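Local coordinates for putative sugar ABC transporter, substrate-binding protein (Clostridium phytofermentans, PDB 4WZZ) that binds L-rhamnose in the cleft between its two lobes and probably delivers sugar to an ABC transporter as its substrate-binding component, at residues A[225-230]-A[248-253]; A[254-259]-A[277-282]; A[149-154]-A[342-347]; A[155-160]-A[194-199]. One frame throughout, in Å; residues are numbered along the deposited sequence.

Interaction 1 (A[225-230]-A[248-253]); sequences QASCDQ and TTVGIM. With RAM (alpha-L-rhamnopyranose), chain B.
Ser227 packs on Gly251 in a close, buried helix-helix contact within one lobe of a type I periplasmic-binding-protein fold, where helices 224-237 and 249-261 run beside each other and the second begins at the sugar. The CA atoms of Ser227 and Gly251 lie 5.3 Å apart. Ser227 OG stands 3.8 Å from Gly251 CA, and the CG1 branch of Val250 comes within 4.2 Å of the same oxygen. A chi1 of -65° keeps OG beside the backbone N of Ser227, facing back to the residue just ahead of its helix, where it hydrogen-bonds to Glu223 O, leaving the meeting with Gly251 a matter of packing. Thr248 is the N-cap of the second helix, its OG1 accepting an almost straight bond from Gly251 N (3.1 Å, 176°) while also bonded to Asp222 OD1, a carboxylate whose other oxygen binds the rhamnose. The helix starts at the sugar, and Thr249, its first residue, grips the ligand twice: its backbone N donates to the ring oxygen O5 of the rhamnose at 2.9 Å, and Thr249 OG1 lies 2.8 Å from the anomeric hydroxyl O1.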
loop_
_atom_site.group_PDB
_atom_site.type_symbol
_atom_site.label_atom_id
_atom_site.label_comp_id
_atom_site.label_asym_id
_atom_site.label_seq_id
_atom_site.Cartn_x
_atom_site.Cartn_y
_atom_site.Cartn_z
ATOM N N GLN A 225 5.388 17.486 0.935
ATOM C CA GLN A 225 5.831 18.565 1.817
ATOM C C GLN A 225 5.573 18.207 3.283
ATOM O O GLN A 225 6.459 18.351 4.138
ATOM C CB GLN A 225 5.186 19.901 1.449
ATOM C CG GLN A 225 5.793 21.091 2.197
ATOM C CD GLN A 225 7.286 21.266 1.942
ATOM O OE1 GLN A 225 7.736 21.386 0.791
ATOM N NE2 GLN A 225 8.069 21.291 3.023
ATOM N N ALA A 226 4.381 17.700 3.580
ATOM C CA ALA A 226 4.072 17.292 4.939
ATOM C C ALA A 226 5.040 16.200 5.406
ATOM O O ALA A 226 5.473 16.187 6.548
ATOM C CB ALA A 226 2.640 16.797 5.029
ATOM N N SER A 227 5.408 15.300 4.511
ATOM C CA SER A 227 6.307 14.222 4.898
ATOM C C SER A 227 7.733 14.739 5.145
ATOM O O SER A 227 8.398 14.300 6.079
ATOM C CB SER A 227 6.307 13.113 3.862
ATOM O OG SER A 227 5.045 12.495 3.804
ATOM N N CYS A 228 8.168 15.715 4.357
ATOM C CA CYS A 228 9.456 16.376 4.625
ATOM C C CYS A 228 9.426 17.063 5.980
ATOM O O CYS A 228 10.367 16.925 6.792
ATOM C CB CYS A 228 9.810 17.396 3.532
ATOM S SG CYS A 228 10.258 16.648 1.938
ATOM N N ASP A 229 8.349 17.807 6.233
ATOM C CA ASP A 229 8.214 18.538 7.490
ATOM C C ASP A 229 8.220 17.598 8.696
ATOM O O ASP A 229 8.851 17.880 9.711
ATOM C CB ASP A 229 6.937 19.389 7.495
ATOM C CG ASP A 229 6.976 20.559 6.483
ATOM O OD1 ASP A 229 8.045 20.879 5.930
ATOM O OD2 ASP A 229 5.911 21.160 6.245
ATOM N N GLN A 230 7.527 16.473 8.590
ATOM C CA GLN A 230 7.488 15.502 9.684
ATOM C C GLN A 230 8.832 14.808 9.869
ATOM O O GLN A 230 9.191 14.462 10.982
ATOM C CB GLN A 230 6.357 14.489 9.501
ATOM C CG GLN A 230 4.980 15.112 9.670
ATOM C CD GLN A 230 4.802 15.816 11.000
ATOM O OE1 GLN A 230 5.110 15.276 12.055
ATOM N NE2 GLN A 230 4.330 17.057 10.949
ATOM N N THR A 248 5.388 4.066 3.495
ATOM C CA THR A 248 4.612 4.841 2.536
ATOM C C THR A 248 5.587 5.304 1.458
ATOM O O THR A 248 6.683 5.778 1.767
ATOM C CB THR A 248 3.941 6.095 3.155
ATOM O OG1 THR A 248 3.871 7.123 2.157
ATOM C CG2 THR A 248 4.718 6.606 4.370
ATOM N N THR A 249 5.229 5.091 0.204
ATOM C CA THR A 249 6.147 5.435 -0.869
ATOM C C THR A 249 6.449 6.929 -0.893
ATOM O O THR A 249 7.574 7.346 -1.174
ATOM C CB THR A 249 5.653 4.966 -2.242
ATOM O OG1 THR A 249 4.451 5.663 -2.579
ATOM C CG2 THR A 249 5.453 3.462 -2.266
ATOM N N VAL A 250 5.459 7.748 -0.569
ATOM C CA VAL A 250 5.647 9.184 -0.536
ATOM C C VAL A 250 6.541 9.572 0.643
ATOM O O VAL A 250 7.500 10.341 0.498
ATOM C CB VAL A 250 4.296 9.921 -0.458
ATOM C CG1 VAL A 250 4.484 11.438 -0.253
ATOM C CG2 VAL A 250 3.475 9.645 -1.717
ATOM N N GLY A 251 6.233 9.040 1.816
ATOM C CA GLY A 251 6.994 9.365 3.002
ATOM C C GLY A 251 8.454 8.971 2.914
ATOM O O GLY A 251 9.343 9.736 3.323
ATOM N N ILE A 252 8.719 7.776 2.392
ATOM C CA ILE A 252 10.103 7.321 2.357
ATOM C C ILE A 252 10.937 8.180 1.408
ATOM O O ILE A 252 12.078 8.522 1.713
ATOM C CB ILE A 252 10.232 5.816 2.059
ATOM C CG1 ILE A 252 11.640 5.318 2.428
ATOM C CG2 ILE A 252 9.848 5.496 0.610
ATOM C CD1 ILE A 252 11.841 3.841 2.154
HETATM N N MSE A 253 10.393 8.564 0.268
HETATM C CA MSE A 253 11.210 9.372 -0.626
HETATM C C MSE A 253 11.372 10.805 -0.103
HETATM O O MSE A 253 12.410 11.437 -0.322
HETATM C CB MSE A 253 10.758 9.283 -2.085
HETATM C CG MSE A 253 9.346 9.721 -2.410
HETATM SE SE MSE A 253 9.139 11.630 -2.628
HETATM C CE MSE A 253 10.983 12.196 -2.857
HETATM C C1 RAM B . 1.676 4.926 -0.539
HETATM C C2 RAM B . 0.200 4.661 -0.269
HETATM C C3 RAM B . -0.182 3.199 -0.503
HETATM C C4 RAM B . 0.806 2.257 0.176
HETATM C C5 RAM B . 2.239 2.617 -0.210
HETATM C C6 RAM B . 3.255 1.763 0.531
HETATM O O1 RAM B . 1.900 4.859 -1.904
HETATM O O2 RAM B . -0.017 5.036 1.056
HETATM O O3 RAM B . -1.516 3.036 -0.027
HETATM O O4 RAM B . 0.519 0.920 -0.192
HETATM O O5 RAM B . 2.512 3.962 0.078
#

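Interaction 2 (A[254-259]-A[277-282]); sequences AAAKVL and SEMADY
Packing of Ala256 against Tyr282 joins two successive helical elements of a beta-alpha-beta lobe in this periplasmic-binding-protein fold: helix 249-261 and the 3-10 turn 280-282 that follows helix 276-279, with strand 269-272 between them in the chain. The heart of the contact is a CH-pi interaction. The methyl CB of Ala256 sits over the centre of the Tyr282 ring, 3.5 Å from its centroid and 12° off the ring normal. With CG anti to its carbonyl carbon (chi1 -60°), the tyrosine lays this face along the helix, and the ring spans from Ala256 toward the backbone of Lys257. The 3-10 turn carrying the ring is closed by Tyr282 N bonding to Met279 O at 2.8 Å. Met279, a selenomethionine here, bends at chi2 and chi3 to bring SE within 4.2 Å of Ala256 CB, so the one methyl meets both an aromatic face and a selenium. Leu270 of the neighbouring strand also touches Ala256. Lys257 leads its charged end away to a salt bridge with Asp261, while its chain crosses the phenol obliquely, with Lys257 CD 3.9 Å from Tyr282 OH.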
loop_
_atom_site.group_PDB
_atom_site.type_symbol
_atom_site.label_atom_id
_atom_site.label_comp_id
_atom_site.label_asym_id
_atom_site.label_seq_id
_atom_site.Cartn_x
_atom_site.Cartn_y
_atom_site.Cartn_z
ATOM N N ALA A 254 10.382 11.303 0.631
ATOM C CA ALA A 254 10.502 12.610 1.249
ATOM C C ALA A 254 11.556 12.576 2.346
ATOM O O ALA A 254 12.389 13.473 2.415
ATOM C CB ALA A 254 9.149 13.074 1.807
ATOM N N ALA A 255 11.512 11.549 3.194
ATOM C CA ALA A 255 12.500 11.418 4.259
ATOM C C ALA A 255 13.899 11.293 3.650
ATOM O O ALA A 255 14.879 11.848 4.167
ATOM C CB ALA A 255 12.170 10.209 5.110
ATOM N N ALA A 256 14.020 10.521 2.575
ATOM C CA ALA A 256 15.334 10.373 1.935
ATOM C C ALA A 256 15.899 11.713 1.485
ATOM O O ALA A 256 17.110 12.000 1.645
ATOM C CB ALA A 256 15.237 9.428 0.764
ATOM N N LYS A 257 15.040 12.532 0.909
ATOM C CA LYS A 257 15.428 13.849 0.429
ATOM C C LYS A 257 15.921 14.721 1.576
ATOM O O LYS A 257 16.964 15.356 1.478
ATOM C CB LYS A 257 14.253 14.526 -0.292
ATOM C CG LYS A 257 14.544 15.939 -0.786
ATOM C CD LYS A 257 15.721 15.993 -1.760
ATOM C CE LYS A 257 15.689 17.240 -2.667
ATOM N NZ LYS A 257 15.752 18.527 -1.913
ATOM N N VAL A 258 15.184 14.715 2.678
ATOM C CA VAL A 258 15.561 15.470 3.867
ATOM C C VAL A 258 16.889 14.974 4.441
ATOM O O VAL A 258 17.772 15.772 4.745
ATOM C CB VAL A 258 14.431 15.413 4.942
ATOM C CG1 VAL A 258 14.893 16.017 6.264
ATOM C CG2 VAL A 258 13.173 16.119 4.448
ATOM N N LEU A 259 17.053 13.662 4.588
ATOM C CA LEU A 259 18.297 13.144 5.174
ATOM C C LEU A 259 19.481 13.477 4.277
ATOM O O LEU A 259 20.572 13.789 4.765
ATOM C CB LEU A 259 18.217 11.637 5.389
ATOM C CG LEU A 259 17.177 11.167 6.410
ATOM C CD1 LEU A 259 17.217 9.649 6.463
ATOM C CD2 LEU A 259 17.410 11.794 7.791
ATOM N N SER A 277 11.861 3.221 -8.523
ATOM C CA SER A 277 12.109 4.371 -9.403
ATOM C C SER A 277 12.479 5.647 -8.629
ATOM O O SER A 277 13.345 6.412 -9.055
ATOM C CB SER A 277 10.889 4.635 -10.286
ATOM O OG SER A 277 9.768 4.972 -9.482
ATOM N N GLU A 278 11.818 5.877 -7.502
ATOM C CA GLU A 278 12.065 7.049 -6.669
ATOM C C GLU A 278 13.256 6.884 -5.715
ATOM O O GLU A 278 13.941 7.857 -5.372
ATOM C CB GLU A 278 10.812 7.352 -5.845
ATOM C CG GLU A 278 9.651 7.825 -6.683
ATOM C CD GLU A 278 8.492 8.314 -5.834
ATOM O OE1 GLU A 278 8.092 7.611 -4.892
ATOM O OE2 GLU A 278 7.972 9.403 -6.124
HETATM N N MSE A 279 13.498 5.662 -5.260
HETATM C CA MSE A 279 14.469 5.453 -4.208
HETATM C C MSE A 279 15.839 5.039 -4.724
HETATM O O MSE A 279 16.771 5.002 -3.951
HETATM C CB MSE A 279 13.970 4.391 -3.232
HETATM C CG MSE A 279 12.792 4.835 -2.408
HETATM SE SE MSE A 279 13.315 6.302 -1.231
HETATM C CE MSE A 279 14.616 5.331 -0.114
ATOM N N ALA A 280 15.953 4.760 -6.017
ATOM C CA ALA A 280 17.189 4.210 -6.581
ATOM C C ALA A 280 18.453 4.978 -6.146
ATOM O O ALA A 280 19.462 4.385 -5.745
ATOM C CB ALA A 280 17.092 4.190 -8.075
ATOM N N ASP A 281 18.401 6.294 -6.205
ATOM C CA ASP A 281 19.610 7.073 -5.926
ATOM C C ASP A 281 19.903 7.191 -4.432
ATOM O O ASP A 281 20.976 7.698 -4.057
ATOM C CB ASP A 281 19.507 8.456 -6.538
ATOM C CG ASP A 281 19.355 8.427 -8.054
ATOM O OD1 ASP A 281 19.707 7.403 -8.694
ATOM O OD2 ASP A 281 18.887 9.451 -8.606
ATOM N N TYR A 282 18.978 6.745 -3.573
ATOM C CA TYR A 282 19.168 6.825 -2.134
ATOM C C TYR A 282 19.547 5.511 -1.514
ATOM O O TYR A 282 19.768 5.431 -0.305
ATOM C CB TYR A 282 17.893 7.290 -1.456
ATOM C CG TYR A 282 17.421 8.629 -1.885
ATOM C CD1 TYR A 282 18.137 9.777 -1.562
ATOM C CD2 TYR A 282 16.232 8.776 -2.560
ATOM C CE1 TYR A 282 17.694 11.008 -1.926
ATOM C CE2 TYR A 282 15.780 10.002 -2.929
ATOM C CZ TYR A 282 16.501 11.120 -2.604
ATOM O OH TYR A 282 16.023 12.344 -2.966
#

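Interaction 3 (A[149-154]-A[342-347]); sequences NSRKVF and TAAADG
Arg151 reaches from the loop before strand 154-156 to the turn at 344-347, and its chain can be followed outward to a salt bridge with Asp346. From CB, CG is set between the backbone N and the carbonyl carbon (chi1 75°); beyond it the chain runs extended through CD to NE, carrying the guanidinium across to the turn. One face of that flat group lies against CB of Phe154, 3.3 Å from its plane and offset toward the rim. At the tip the two terminal nitrogens take one carboxylate oxygen each, end-on. NH1 donates to Asp346 OD2 at 2.8 Å, meeting it on the syn side but 31° out of the carboxylate plane. NH2 donates to the syn lone pair of Asp346 OD1 at 3.1 Å. The two planes are 40° apart, a twisted pairing. Both nitrogens have second acceptors, NH1 the carbonyl of Thr146 and NH2 that of Thr349, which hold the rotation of the group. Ala344 CB packs at the guanidinium edge, near its plane, 4.0 Å from NH2. Asp346 is itself steadied by Gly348 N, which bonds to OD1, and its turn is closed by Gly347 N to Ala344 O at 2.9 Å. This is a buried arginine tying a loop to the type I beta turn of the hairpin of strands 338-343 and 349-352, which extends the mixed sheet beyond strand 154-156 in this periplasmic-binding-protein fold.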
loop_
_atom_site.group_PDB
_atom_site.type_symbol
_atom_site.label_atom_id
_atom_site.label_comp_id
_atom_site.label_asym_id
_atom_site.label_seq_id
_atom_site.Cartn_x
_atom_site.Cartn_y
_atom_site.Cartn_z
ATOM N N ASN A 149 -17.722 -4.993 6.158
ATOM C CA ASN A 149 -19.115 -4.729 5.793
ATOM C C ASN A 149 -19.252 -3.845 4.565
ATOM O O ASN A 149 -20.363 -3.644 4.060
ATOM C CB ASN A 149 -19.838 -4.045 6.947
ATOM C CG ASN A 149 -20.156 -4.997 8.077
ATOM O OD1 ASN A 149 -20.173 -6.215 7.889
ATOM N ND2 ASN A 149 -20.405 -4.448 9.261
ATOM N N SER A 150 -18.131 -3.307 4.099
ATOM C CA SER A 150 -18.122 -2.329 3.023
ATOM C C SER A 150 -17.586 -2.894 1.710
ATOM O O SER A 150 -17.344 -2.136 0.771
ATOM C CB SER A 150 -17.262 -1.124 3.448
ATOM O OG SER A 150 -17.839 -0.451 4.560
ATOM N N ARG A 151 -17.372 -4.204 1.645
ATOM C CA ARG A 151 -16.718 -4.811 0.485
ATOM C C ARG A 151 -17.095 -6.278 0.323
ATOM O O ARG A 151 -17.588 -6.904 1.260
ATOM C CB ARG A 151 -15.192 -4.734 0.651
ATOM C CG ARG A 151 -14.667 -5.748 1.657
ATOM C CD ARG A 151 -13.185 -5.635 1.872
ATOM N NE ARG A 151 -12.630 -6.820 2.544
ATOM C CZ ARG A 151 -12.079 -6.828 3.759
ATOM N NH1 ARG A 151 -12.030 -5.737 4.515
ATOM N NH2 ARG A 151 -11.571 -7.956 4.234
ATOM N N LYS A 152 -16.858 -6.830 -0.860
ATOM C CA LYS A 152 -17.028 -8.263 -1.057
ATOM C C LYS A 152 -15.693 -8.982 -0.845
ATOM O O LYS A 152 -15.677 -10.154 -0.464
ATOM C CB LYS A 152 -17.629 -8.558 -2.435
ATOM C CG LYS A 152 -19.091 -8.193 -2.507
ATOM C CD LYS A 152 -19.677 -8.574 -3.845
ATOM C CE LYS A 152 -21.180 -8.666 -3.794
ATOM N NZ LYS A 152 -21.747 -8.658 -5.174
ATOM N N VAL A 153 -14.582 -8.275 -1.054
ATOM C CA VAL A 153 -13.260 -8.861 -0.876
ATOM C C VAL A 153 -12.201 -7.759 -0.876
ATOM O O VAL A 153 -12.432 -6.697 -1.437
ATOM C CB VAL A 153 -12.939 -9.885 -1.981
ATOM C CG1 VAL A 153 -12.792 -9.200 -3.355
ATOM C CG2 VAL A 153 -11.710 -10.724 -1.607
ATOM N N PHE A 154 -11.068 -8.028 -0.230
ATOM C CA PHE A 154 -9.914 -7.110 -0.221
ATOM C C PHE A 154 -8.764 -7.739 -0.978
ATOM O O PHE A 154 -8.463 -8.925 -0.809
ATOM C CB PHE A 154 -9.475 -6.813 1.215
ATOM C CG PHE A 154 -8.275 -5.899 1.312
ATOM C CD1 PHE A 154 -8.309 -4.653 0.728
ATOM C CD2 PHE A 154 -7.126 -6.283 2.006
ATOM C CE1 PHE A 154 -7.240 -3.796 0.797
ATOM C CE2 PHE A 154 -6.048 -5.423 2.071
ATOM C CZ PHE A 154 -6.112 -4.175 1.462
ATOM N N THR A 342 -9.051 -16.051 1.179
ATOM C CA THR A 342 -8.839 -16.498 2.543
ATOM C C THR A 342 -9.538 -15.572 3.518
ATOM O O THR A 342 -9.872 -14.438 3.184
ATOM C CB THR A 342 -7.329 -16.591 2.879
ATOM O OG1 THR A 342 -6.694 -15.339 2.594
ATOM C CG2 THR A 342 -6.672 -17.661 2.044
ATOM N N ALA A 343 -9.769 -16.074 4.727
ATOM C CA ALA A 343 -10.348 -15.285 5.792
ATOM C C ALA A 343 -9.334 -14.219 6.192
ATOM O O ALA A 343 -8.150 -14.496 6.302
ATOM C CB ALA A 343 -10.673 -16.180 6.983
ATOM N N ALA A 344 -9.798 -12.996 6.398
ATOM C CA ALA A 344 -8.901 -11.903 6.757
ATOM C C ALA A 344 -9.067 -11.556 8.219
ATOM O O ALA A 344 -10.145 -11.779 8.790
ATOM C CB ALA A 344 -9.204 -10.672 5.883
ATOM N N ALA A 345 -8.007 -10.999 8.811
ATOM C CA ALA A 345 -7.992 -10.674 10.242
ATOM C C ALA A 345 -9.077 -9.668 10.607
ATOM O O ALA A 345 -9.599 -9.712 11.719
ATOM C CB ALA A 345 -6.595 -10.178 10.696
ATOM N N ASP A 346 -9.436 -8.776 9.680
ATOM C CA ASP A 346 -10.495 -7.810 9.970
ATOM C C ASP A 346 -11.903 -8.403 9.890
ATOM O O ASP A 346 -12.879 -7.663 9.993
ATOM C CB ASP A 346 -10.416 -6.558 9.073
ATOM C CG ASP A 346 -10.627 -6.853 7.599
ATOM O OD1 ASP A 346 -11.082 -7.961 7.245
ATOM O OD2 ASP A 346 -10.342 -5.928 6.788
ATOM N N GLY A 347 -12.017 -9.714 9.695
ATOM C CA GLY A 347 -13.318 -10.369 9.683
ATOM C C GLY A 347 -13.913 -10.508 8.298
ATOM O O GLY A 347 -14.938 -11.167 8.101
#

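Interaction 4 (A[155-160]-A[194-199])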
loop_
_atom_site.group_PDB
_atom_site.type_symbol
_atom_site.label_atom_id
_atom_site.label_comp_id
_atom_site.label_asym_id
_atom_site.label_seq_id
_atom_site.Cartn_x
_atom_site.Cartn_y
_atom_site.Cartn_z
ATOM N N VAL A 155 -8.126 -6.955 -1.834
ATOM C CA VAL A 155 -6.966 -7.430 -2.573
ATOM C C VAL A 155 -5.762 -6.802 -1.919
ATOM O O VAL A 155 -5.553 -5.589 -2.013
ATOM C CB VAL A 155 -7.025 -7.096 -4.069
ATOM C CG1 VAL A 155 -5.807 -7.664 -4.779
ATOM C CG2 VAL A 155 -8.289 -7.665 -4.675
ATOM N N ASN A 156 -4.983 -7.644 -1.241
ATOM C CA ASN A 156 -3.854 -7.204 -0.394
ATOM C C ASN A 156 -2.538 -7.482 -1.111
ATOM O O ASN A 156 -2.325 -8.587 -1.641
ATOM C CB ASN A 156 -3.891 -7.985 0.936
ATOM C CG ASN A 156 -3.189 -7.269 2.072
ATOM O OD1 ASN A 156 -2.433 -6.321 1.863
ATOM N ND2 ASN A 156 -3.425 -7.742 3.306
ATOM N N GLN A 157 -1.666 -6.465 -1.164
ATOM C CA GLN A 157 -0.370 -6.551 -1.835
ATOM C C GLN A 157 0.536 -7.625 -1.258
ATOM O O GLN A 157 1.335 -8.226 -1.961
ATOM C CB GLN A 157 0.342 -5.197 -1.750
ATOM C CG GLN A 157 0.240 -4.504 -0.385
ATOM C CD GLN A 157 -0.864 -3.493 -0.326
ATOM O OE1 GLN A 157 -2.035 -3.845 -0.448
ATOM N NE2 GLN A 157 -0.512 -2.230 -0.166
ATOM N N ALA A 158 0.424 -7.860 0.039
ATOM C CA ALA A 158 1.253 -8.862 0.709
ATOM C C ALA A 158 0.603 -9.160 2.035
ATOM O O ALA A 158 -0.261 -8.417 2.477
ATOM C CB ALA A 158 2.681 -8.353 0.900
ATOM N N GLY A 159 0.979 -10.260 2.683
ATOM C CA GLY A 159 0.477 -10.496 4.018
ATOM C C GLY A 159 0.853 -9.335 4.942
ATOM O O GLY A 159 1.997 -8.882 4.980
ATOM N N THR A 160 -0.114 -8.856 5.714
ATOM C CA THR A 160 0.143 -7.759 6.648
ATOM C C THR A 160 1.323 -8.091 7.562
ATOM O O THR A 160 2.242 -7.295 7.773
ATOM C CB THR A 160 -1.102 -7.465 7.467
ATOM O OG1 THR A 160 -2.182 -7.136 6.580
ATOM C CG2 THR A 160 -0.854 -6.316 8.401
ATOM N N ASN A 194 -1.953 1.684 9.104
ATOM C CA ASN A 194 -2.302 1.367 10.476
ATOM C C ASN A 194 -2.158 -0.138 10.767
ATOM O O ASN A 194 -1.734 -0.530 11.872
ATOM C CB ASN A 194 -3.709 1.864 10.791
ATOM C CG ASN A 194 -3.756 3.373 10.969
ATOM O OD1 ASN A 194 -2.719 4.035 11.127
ATOM N ND2 ASN A 194 -4.960 3.927 10.947
ATOM N N ALA A 195 -2.497 -0.983 9.788
ATOM C CA ALA A 195 -2.340 -2.426 9.936
ATOM C C ALA A 195 -0.869 -2.836 10.007
ATOM O O ALA A 195 -0.489 -3.695 10.829
ATOM C CB ALA A 195 -3.066 -3.170 8.815
ATOM N N TRP A 196 -0.040 -2.231 9.158
ATOM C CA TRP A 196 1.391 -2.515 9.197
ATOM C C TRP A 196 2.005 -2.060 10.507
ATOM O O TRP A 196 2.868 -2.740 11.063
ATOM C CB TRP A 196 2.112 -1.867 8.020
ATOM C CG TRP A 196 1.630 -2.399 6.697
ATOM C CD1 TRP A 196 1.224 -3.671 6.425
ATOM C CD2 TRP A 196 1.488 -1.663 5.486
ATOM N NE1 TRP A 196 0.845 -3.777 5.105
ATOM C CE2 TRP A 196 0.995 -2.545 4.509
ATOM C CE3 TRP A 196 1.718 -0.333 5.135
ATOM C CZ2 TRP A 196 0.741 -2.138 3.186
ATOM C CZ3 TRP A 196 1.478 0.054 3.847
ATOM C CH2 TRP A 196 0.990 -0.835 2.890
ATOM N N ILE A 197 1.599 -0.890 10.973
ATOM C CA ILE A 197 2.136 -0.348 12.220
ATOM C C ILE A 197 1.689 -1.209 13.398
ATOM O O ILE A 197 2.483 -1.543 14.274
ATOM C CB ILE A 197 1.737 1.112 12.413
ATOM C CG1 ILE A 197 2.413 1.973 11.359
ATOM C CG2 ILE A 197 2.162 1.612 13.819
ATOM C CD1 ILE A 197 1.752 3.340 11.149
ATOM N N ASP A 198 0.427 -1.623 13.404
ATOM C CA ASP A 198 -0.024 -2.531 14.451
ATOM C C ASP A 198 0.745 -3.837 14.383
ATOM O O ASP A 198 1.114 -4.406 15.420
ATOM C CB ASP A 198 -1.510 -2.793 14.324
ATOM C CG ASP A 198 -2.351 -1.622 14.814
ATOM O OD1 ASP A 198 -1.815 -0.749 15.547
ATOM O OD2 ASP A 198 -3.548 -1.569 14.460
ATOM N N GLY A 199 0.970 -4.322 13.167
ATOM C CA GLY A 199 1.756 -5.521 12.968
ATOM C C GLY A 199 3.162 -5.368 13.530
ATOM O O GLY A 199 3.689 -6.286 14.175
HETATM O O HOH W 1 -0.324 -5.854 3.604
#
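Gln157 places CG between its backbone N and carbonyl carbon (chi1 42°) and then bends sharply at chi2 (-96°), which turns its amide toward Trp196; the indole, with CG anti to the carbonyl carbon, comes from helix 191-203 to meet it. The two groups cross almost at right angles, their planes 74° apart. Gln157 NE2 arrives at the edge of the indole, near its plane, 3.6 Å from CZ2 of Trp196, a packing contact; the hydrogen bond of this amide goes to Asp143 OD1. Both residues line the rhamnose pocket, at the cleft between the two lobes of a type I periplasmic-binding-protein fold. Strand 154-156 ends in one lobe and helix 191-203 belongs to the other, and the chain passes between them through helix 160-174, with Gly159 at its N-cap position. A water bridges the same pair of segments, donating to Asn156 OD1 and accepting from Trp196 NE1, each at 2.8 Å, and it sits in the plane of the indole at its edge. Farther out, the methyl of Thr160 rests on the helix: Thr160 CG2 is 3.6 Å from Ala195 O and 3.9 Å from Trp196 CD1.

Interactions 1 and 2 are neighbours in one lobe, with centres 10 Å apart and helix 249-261 common to both; Ser227 CB touches Ala254 CB at 3.5 Å, and Met253 CG lies 3.5 Å from Glu278 OE1. Interaction 3 is on the opposite side of the chain's centre, its centre 29 Å from that of interaction 1. Interaction 4 lies between these, about 13 Å from interaction 3 and 19 Å from interaction 1, centre to centre, and continues the chain directly from 149-154. Rhamnose links interactions 1 and 4: Thr248 and Thr249 on one side, Gln157 and Trp196 on the other, all belong to its pocket. The side chain of Met279 in interaction 2 is about 10 Å from the sugar.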